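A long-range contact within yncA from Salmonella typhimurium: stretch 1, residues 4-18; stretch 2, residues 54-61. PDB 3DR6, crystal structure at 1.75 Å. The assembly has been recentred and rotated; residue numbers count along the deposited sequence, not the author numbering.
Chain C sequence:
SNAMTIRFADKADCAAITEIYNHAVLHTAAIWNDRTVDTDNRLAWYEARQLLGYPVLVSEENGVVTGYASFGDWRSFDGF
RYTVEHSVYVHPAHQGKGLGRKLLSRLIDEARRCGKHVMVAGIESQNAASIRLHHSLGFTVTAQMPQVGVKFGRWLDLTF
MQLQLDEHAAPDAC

Stretch 1 4-18: MTIRFADKADCAAIT
Stretch 2 (54-61) YPVLVSEE

Strand 5-8 pairs antiparallel, edge to edge, with the strand that runs to Glu61, with N-to-C directions 151° apart and axes approaching to 4.7 Å; together the stretches bury 690 Å². Both chains are extended, with phi/psi of -136/161 at Thr5, -124/134 at Ile6 and -143/168 at Arg7, against -126/147 at Val58, -91/144 at Ser59 and -138/144 at Glu60. In the register, Thr5 faces Glu60 and Arg7 faces Val58 as hydrogen-bonded pairs (CA-CA 5.4 and 5.6 Å), while Ile6 faces Ser59 and Phe8 faces Leu57 as non-hydrogen-bonded pairs (CA-CA 4.4 Å each).

Backbone hydrogen bonds form the ladder: Thr5 N to Glu60 O 3.0 Å, Glu60 N to Thr5 O 2.8 Å, Arg7 N to Val58 O 3.0 Å, Val58 N to Arg7 O 2.8 Å. A nearly linear bond from Ala9 N to Val56 O, 2.8 Å and 176°, extends it beyond the first strand. Between these rungs lie CA-H...O contacts, such as Ile6 CA to Val58 O at 3.2 Å.

The charged cluster lies on the sheet face shared by Thr5, Arg7, Val58 and Glu60. Arg7 (chi1 p, chi2 and chi3 t, chi4 81°) sends NE to Glu60 OE1 at 2.7 Å, a salt bridge near the guanidinium plane; the extended Glu60 side chain (chi1 and chi2 t, chi3 -8°) reaches back to meet it. The other guanidinium nitrogens engage Asp13 (chi1 m), with Arg7 NH1 to Asp13 OD2 at 2.6 Å and Arg7 NH2 to Asp13 OD1 at 2.9 Å. Arginine thus links the partner strand to the 3-10 segment 11-13, while Val58 CG2 covers one guanidinium face, 3.4 Å from Arg7 NH1. Asp13 OD2 also accepts from Asp10 N at 2.7 Å, fastening the turn.

Apolar side chains pack both along the strands and beyond the end of the first. The small Ala9 lets its CB sit 3.7 Å from Val56 CG1 and 3.8 Å from Val58 CG1. From the following helix, Ile17 (chi1 m, chi2 t) brings CD1 to 4.0 Å from Val56 CG1 and 4.2 Å from Val58 CG1. Val56 (t) and Val58 (m) are buried. Phe8 (chi1 m, chi2 -72°) places CD1 3.8 Å from Leu57 CD2 (Leu57 chi1 m, chi2 t), with Pro55 CB at its ring edge, 4.0 Å from Phe8 CE1. Ile6 (m, t) CG2 meets Leu57 CB at 4.1 Å. Short Ser59 (p) is buried beside Ile6, its OG hydrogen-bonded elsewhere in the structure.

One water lies 2.7 Å from Thr5 OG1 (chi1 p) and donates a weak 3.4 Å bond to Glu60 O.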

# COMPACT_ATOMS: atom_id res chain seq x y z
N MSE C 4 -26.56 1.13 -22.45
CA MSE C 4 -25.54 1.41 -21.39
C MSE C 4 -24.54 2.47 -21.87
O MSE C 4 -24.14 2.48 -23.04
CB MSE C 4 -24.82 0.13 -20.93
CG MSE C 4 -23.37 -0.08 -21.43
SE MSE C 4 -22.00 0.78 -20.29
CE MSE C 4 -20.76 1.19 -21.73
N THR C 5 -24.18 3.39 -20.98
CA THR C 5 -23.11 4.36 -21.26
C THR C 5 -22.23 4.45 -20.04
O THR C 5 -22.64 4.06 -18.94
CB THR C 5 -23.66 5.77 -21.54
OG1 THR C 5 -24.52 6.16 -20.46
CG2 THR C 5 -24.43 5.82 -22.86
N ILE C 6 -21.01 4.95 -20.23
CA ILE C 6 -20.09 5.27 -19.14
C ILE C 6 -19.73 6.74 -19.30
O ILE C 6 -19.47 7.20 -20.41
CB ILE C 6 -18.81 4.39 -19.16
CG1 ILE C 6 -19.15 2.94 -18.79
CG2 ILE C 6 -17.76 4.96 -18.18
CD1 ILE C 6 -18.05 1.94 -19.14
N ARG C 7 -19.77 7.48 -18.21
CA ARG C 7 -19.46 8.90 -18.25
C ARG C 7 -18.73 9.27 -16.99
O ARG C 7 -18.66 8.48 -16.05
CB ARG C 7 -20.76 9.71 -18.37
CG ARG C 7 -21.74 9.46 -17.23
CD ARG C 7 -22.82 10.50 -17.26
NE ARG C 7 -23.91 10.20 -16.34
CZ ARG C 7 -23.89 10.45 -15.04
NH1 ARG C 7 -22.82 11.00 -14.48
NH2 ARG C 7 -24.93 10.13 -14.29
N PHE C 8 -18.15 10.47 -16.96
CA PHE C 8 -17.64 11.03 -15.72
C PHE C 8 -18.77 11.27 -14.73
O PHE C 8 -19.86 11.70 -15.12
CB PHE C 8 -16.88 12.33 -15.98
CG PHE C 8 -15.56 12.11 -16.65
CD1 PHE C 8 -14.50 11.55 -15.95
CD2 PHE C 8 -15.39 12.44 -17.99
CE1 PHE C 8 -13.28 11.34 -16.57
CE2 PHE C 8 -14.16 12.22 -18.62
CZ PHE C 8 -13.11 11.67 -17.90
N ALA C 9 -18.51 10.97 -13.46
CA ALA C 9 -19.48 11.20 -12.40
C ALA C 9 -19.63 12.70 -12.10
O ALA C 9 -18.70 13.49 -12.37
CB ALA C 9 -19.10 10.42 -11.13
N ASP C 10 -20.82 13.06 -11.60
CA ASP C 10 -21.15 14.40 -11.08
C ASP C 10 -21.38 14.30 -9.58
O ASP C 10 -21.59 13.20 -9.05
CB ASP C 10 -22.48 14.91 -11.64
CG ASP C 10 -22.50 15.01 -13.14
OD1 ASP C 10 -21.41 15.01 -13.76
OD2 ASP C 10 -23.62 15.12 -13.68
N LYS C 11 -21.41 15.46 -8.91
CA LYS C 11 -21.90 15.54 -7.53
C LYS C 11 -23.24 14.82 -7.33
O LYS C 11 -23.45 14.18 -6.29
CB LYS C 11 -22.06 16.99 -7.09
CG LYS C 11 -20.81 17.67 -6.56
CD LYS C 11 -21.17 19.05 -6.00
CE LYS C 11 -22.06 18.91 -4.75
NZ LYS C 11 -22.87 20.12 -4.44
N ALA C 12 -24.13 14.92 -8.31
CA ALA C 12 -25.46 14.31 -8.21
C ALA C 12 -25.47 12.77 -8.22
O ALA C 12 -26.48 12.15 -7.87
CB ALA C 12 -26.39 14.86 -9.30
N ASP C 13 -24.35 12.17 -8.61
CA ASP C 13 -24.18 10.70 -8.65
C ASP C 13 -23.71 10.11 -7.33
O ASP C 13 -23.64 8.87 -7.19
CB ASP C 13 -23.15 10.31 -9.71
CG ASP C 13 -23.59 10.69 -11.10
OD1 ASP C 13 -24.79 10.52 -11.40
OD2 ASP C 13 -22.73 11.16 -11.88
N CYS C 14 -23.38 10.98 -6.38
CA CYS C 14 -22.74 10.54 -5.14
C CYS C 14 -23.66 9.75 -4.20
O CYS C 14 -23.17 8.89 -3.47
CB CYS C 14 -22.02 11.70 -4.43
SG CYS C 14 -20.50 12.20 -5.27
N ALA C 15 -24.97 10.04 -4.21
CA ALA C 15 -25.89 9.20 -3.46
C ALA C 15 -25.91 7.76 -4.00
O ALA C 15 -25.89 6.81 -3.21
CB ALA C 15 -27.31 9.80 -3.42
N ALA C 16 -25.93 7.60 -5.33
CA ALA C 16 -25.91 6.25 -5.93
C ALA C 16 -24.57 5.52 -5.67
O ALA C 16 -24.55 4.31 -5.41
CB ALA C 16 -26.16 6.34 -7.43
N ILE C 17 -23.47 6.27 -5.77
CA ILE C 17 -22.12 5.74 -5.48
C ILE C 17 -22.06 5.22 -4.05
O ILE C 17 -21.55 4.11 -3.79
CB ILE C 17 -21.01 6.83 -5.76
CG1 ILE C 17 -20.88 7.09 -7.28
CG2 ILE C 17 -19.65 6.43 -5.17
CD1 ILE C 17 -19.95 8.28 -7.63
N THR C 18 -22.59 6.03 -3.12
CA THR C 18 -22.65 5.67 -1.70
C THR C 18 -23.35 4.33 -1.49
O THR C 18 -22.86 3.48 -0.73
CB THR C 18 -23.35 6.77 -0.86
OG1 THR C 18 -22.67 8.02 -1.05
CG2 THR C 18 -23.34 6.42 0.64
N TYR C 54 -7.97 13.01 -10.62
CA TYR C 54 -8.26 11.59 -10.86
C TYR C 54 -9.72 11.34 -11.23
O TYR C 54 -10.61 12.08 -10.77
CB TYR C 54 -7.84 10.72 -9.68
CG TYR C 54 -6.35 10.68 -9.42
CD1 TYR C 54 -5.44 11.26 -10.31
CD2 TYR C 54 -5.85 10.06 -8.28
CE1 TYR C 54 -4.05 11.23 -10.06
CE2 TYR C 54 -4.47 10.02 -8.02
CZ TYR C 54 -3.59 10.60 -8.91
OH TYR C 54 -2.24 10.56 -8.65
N PRO C 55 -9.98 10.32 -12.07
CA PRO C 55 -11.32 10.16 -12.61
C PRO C 55 -12.26 9.44 -11.65
O PRO C 55 -11.83 8.55 -10.89
CB PRO C 55 -11.09 9.34 -13.88
CG PRO C 55 -9.90 8.43 -13.50
CD PRO C 55 -9.05 9.27 -12.55
N VAL C 56 -13.52 9.85 -11.66
CA VAL C 56 -14.59 9.06 -11.08
C VAL C 56 -15.57 8.83 -12.23
O VAL C 56 -16.11 9.80 -12.79
CB VAL C 56 -15.26 9.75 -9.84
CG1 VAL C 56 -16.35 8.85 -9.25
CG2 VAL C 56 -14.22 10.09 -8.75
N LEU C 57 -15.75 7.57 -12.62
CA LEU C 57 -16.64 7.19 -13.73
C LEU C 57 -17.89 6.52 -13.18
O LEU C 57 -17.84 5.86 -12.14
CB LEU C 57 -15.95 6.21 -14.67
CG LEU C 57 -14.60 6.64 -15.28
CD1 LEU C 57 -13.93 5.45 -15.95
CD2 LEU C 57 -14.78 7.82 -16.23
N VAL C 58 -19.01 6.68 -13.89
CA VAL C 58 -20.18 5.86 -13.59
C VAL C 58 -20.64 5.15 -14.85
O VAL C 58 -20.52 5.72 -15.96
CB VAL C 58 -21.37 6.66 -12.98
CG1 VAL C 58 -21.02 7.17 -11.58
CG2 VAL C 58 -21.78 7.80 -13.90
N SER C 59 -21.17 3.93 -14.69
CA SER C 59 -22.00 3.32 -15.72
C SER C 59 -23.48 3.67 -15.48
O SER C 59 -23.94 3.79 -14.34
CB SER C 59 -21.81 1.79 -15.81
OG SER C 59 -21.85 1.16 -14.55
N GLU C 60 -24.21 3.86 -16.57
CA GLU C 60 -25.59 4.30 -16.48
C GLU C 60 -26.41 3.49 -17.50
O GLU C 60 -25.92 3.15 -18.58
CB GLU C 60 -25.65 5.79 -16.79
CG GLU C 60 -26.93 6.53 -16.41
CD GLU C 60 -26.86 8.00 -16.82
OE1 GLU C 60 -25.78 8.47 -17.24
OE2 GLU C 60 -27.88 8.71 -16.74
N GLU C 61 -27.65 3.17 -17.12
CA GLU C 61 -28.61 2.46 -17.97
C GLU C 61 -29.99 3.01 -17.61
O GLU C 61 -30.39 2.97 -16.43
CB GLU C 61 -28.54 0.96 -17.70
CG GLU C 61 -29.43 0.06 -18.58
CD GLU C 61 -29.48 -1.37 -18.05
OE1 GLU C 61 -28.40 -1.99 -17.92
OE2 GLU C 61 -30.59 -1.87 -17.74
O HOH W 1 -27.16 5.51 -20.65